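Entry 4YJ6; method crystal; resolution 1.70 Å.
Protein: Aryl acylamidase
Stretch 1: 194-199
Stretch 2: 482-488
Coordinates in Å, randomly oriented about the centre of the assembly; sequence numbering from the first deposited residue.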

# COMPACT_ATOMS: atom_id res chain seq x y z
N TRP A 194 6.10 7.94 -2.72
CA TRP A 194 7.55 8.14 -2.84
C TRP A 194 8.20 7.46 -4.05
O TRP A 194 9.39 7.64 -4.25
N THR A 195 7.47 6.64 -4.81
CA THR A 195 8.07 5.88 -5.93
C THR A 195 7.38 6.09 -7.27
O THR A 195 7.61 5.33 -8.22
N ASN A 196 6.54 7.12 -7.39
CA ASN A 196 5.91 7.43 -8.68
C ASN A 196 5.03 6.27 -9.13
O ASN A 196 4.92 6.02 -10.31
N THR A 197 4.41 5.57 -8.18
CA THR A 197 3.46 4.53 -8.55
C THR A 197 2.06 4.85 -8.02
O THR A 197 1.87 5.77 -7.22
N TYR A 198 1.08 4.12 -8.55
CA TYR A 198 -0.31 4.36 -8.19
C TYR A 198 -0.72 3.37 -7.12
O TYR A 198 -0.62 2.15 -7.31
N GLY A 199 -1.18 3.87 -5.97
CA GLY A 199 -1.52 2.99 -4.87
C GLY A 199 -2.99 3.14 -4.57
O GLY A 199 -3.42 4.24 -4.21
N PRO A 482 0.35 12.89 -17.21
CA PRO A 482 1.03 11.61 -17.12
C PRO A 482 2.28 11.63 -16.27
O PRO A 482 2.97 12.66 -16.14
N TRP A 483 2.57 10.47 -15.68
CA TRP A 483 3.75 10.28 -14.88
C TRP A 483 4.65 9.18 -15.44
O TRP A 483 5.73 8.93 -14.90
N SER A 484 4.23 8.54 -16.52
CA SER A 484 5.00 7.40 -17.03
C SER A 484 6.40 7.82 -17.49
O SER A 484 7.35 7.05 -17.42
N GLN A 485 6.53 9.06 -17.98
CA GLN A 485 7.83 9.52 -18.44
C GLN A 485 8.85 9.50 -17.32
O GLN A 485 10.03 9.33 -17.56
N TYR A 486 8.41 9.68 -16.07
CA TYR A 486 9.37 9.71 -14.98
C TYR A 486 10.04 8.34 -14.72
O TYR A 486 11.09 8.27 -14.08
N TYR A 487 9.43 7.26 -15.20
CA TYR A 487 10.04 5.93 -15.05
C TYR A 487 11.36 5.87 -15.82
O TYR A 487 12.13 4.93 -15.65
N ASP A 488 11.64 6.86 -16.68
CA ASP A 488 12.94 6.87 -17.35
C ASP A 488 14.08 6.86 -16.34
O ASP A 488 15.19 6.38 -16.62

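Asn196 is the centre of this contact. It follows the end of a helix with positive phi in a Schellman motif, and its CA-to-CB bond points toward the second stretch. Its chi1 is t.

Two hydrogen bonds cross between the stretches, and both use Asn196. Asn196 ND2 donates to Trp483 O at 3.0 Å, with a nearly straight angle of 167°. Trp483 O also accepts from Tyr486 N at 3.0 Å, so the Asn196 amide joins a carbonyl already used by the 3-10 turn. In the other direction, Tyr487 OH donates to Asn196 O at 2.6 Å; this bond is weak. Within the second stretch, Trp483 NE1 donates weakly to Tyr487 OH at 3.2 Å. Within the first stretch, Thr197 OG1 donates to Thr195 OG1 at 2.9 Å.

Aromatic rings also pack near the Asn196 amide. Tyr487 (chi1 m) starts sideways, but its end comes nearer and places one ring face against Asn196 ND2; Asn196 ND2 lies 3.4 Å from Tyr487 CE1. Tyr486, also m, points toward the first stretch; Tyr486 CD2 lies 3.5 Å from Asn196 OD1. Thr197 (p) points away, yet Thr197 CG2 reaches the edge of the Tyr487 ring, 3.9 Å from Tyr487 OH.

Apolar packing is lighter. Tyr198 (t) and Trp483 (p) both point toward the partner stretch, and Tyr198 CB meets Trp483 CZ2 at 4.2 Å.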

# COMPACT_ATOMS: atom_id res chain seq x y z
CB TRP A 194 8.26 7.65 -1.57
CG TRP A 194 8.21 8.62 -0.42
CD1 TRP A 194 7.58 9.84 -0.38
CD2 TRP A 194 8.83 8.45 0.87
NE1 TRP A 194 7.77 10.43 0.85
CE2 TRP A 194 8.54 9.61 1.63
CE3 TRP A 194 9.62 7.44 1.44
CZ2 TRP A 194 8.99 9.77 2.94
CZ3 TRP A 194 10.07 7.60 2.75
CH2 TRP A 194 9.74 8.77 3.49
CB THR A 195 8.11 4.36 -5.64
OG1 THR A 195 6.77 3.91 -5.42
CG2 THR A 195 8.96 4.06 -4.44
CB ASN A 196 6.99 7.71 -9.80
CG ASN A 196 6.42 8.44 -10.98
OD1 ASN A 196 5.92 9.56 -10.84
ND2 ASN A 196 6.53 7.85 -12.17
CB THR A 197 3.94 3.16 -8.08
OG1 THR A 197 4.30 3.22 -6.69
CG2 THR A 197 5.19 2.74 -8.91
CB TYR A 198 -1.15 4.19 -9.44
CG TYR A 198 -2.64 4.42 -9.22
CD1 TYR A 198 -3.14 5.70 -8.97
CD2 TYR A 198 -3.54 3.35 -9.26
CE1 TYR A 198 -4.50 5.91 -8.80
CE2 TYR A 198 -4.90 3.55 -9.07
CZ TYR A 198 -5.37 4.82 -8.83
OH TYR A 198 -6.70 5.01 -8.65
CB PRO A 482 1.38 11.27 -18.58
CG PRO A 482 1.25 12.57 -19.33
CD PRO A 482 0.22 13.37 -18.60
CB TRP A 483 3.38 9.94 -13.43
CG TRP A 483 2.58 8.65 -13.26
CD1 TRP A 483 3.06 7.36 -13.24
CD2 TRP A 483 1.17 8.55 -13.05
NE1 TRP A 483 2.02 6.47 -13.03
CE2 TRP A 483 0.85 7.17 -12.92
CE3 TRP A 483 0.14 9.50 -12.97
CZ2 TRP A 483 -0.45 6.71 -12.72
CZ3 TRP A 483 -1.17 9.04 -12.75
CH2 TRP A 483 -1.45 7.65 -12.63
CB SER A 484 4.25 6.71 -18.18
OG SER A 484 4.09 7.63 -19.24
CB GLN A 485 7.76 10.95 -19.04
CG GLN A 485 7.48 12.03 -18.02
CD GLN A 485 6.00 12.24 -17.76
OE1 GLN A 485 5.13 11.48 -18.24
NE2 GLN A 485 5.70 13.30 -17.04
CB TYR A 486 8.72 10.19 -13.68
CG TYR A 486 8.04 11.56 -13.81
CD1 TYR A 486 8.72 12.66 -14.33
CD2 TYR A 486 6.72 11.73 -13.42
CE1 TYR A 486 8.08 13.91 -14.45
CE2 TYR A 486 6.08 12.96 -13.53
CZ TYR A 486 6.76 14.04 -14.05
OH TYR A 486 6.10 15.23 -14.14
CB TYR A 487 9.11 4.77 -15.49
CG TYR A 487 7.86 4.65 -14.64
CD1 TYR A 487 7.95 4.52 -13.26
CD2 TYR A 487 6.60 4.69 -15.22
CE1 TYR A 487 6.80 4.44 -12.47
CE2 TYR A 487 5.46 4.61 -14.45
CZ TYR A 487 5.56 4.47 -13.09
OH TYR A 487 4.40 4.40 -12.34
CB ASP A 488 13.11 8.09 -18.28
CG ASP A 488 12.20 8.05 -19.50
OD1 ASP A 488 11.58 7.01 -19.81
OD2 ASP A 488 12.10 9.09 -20.18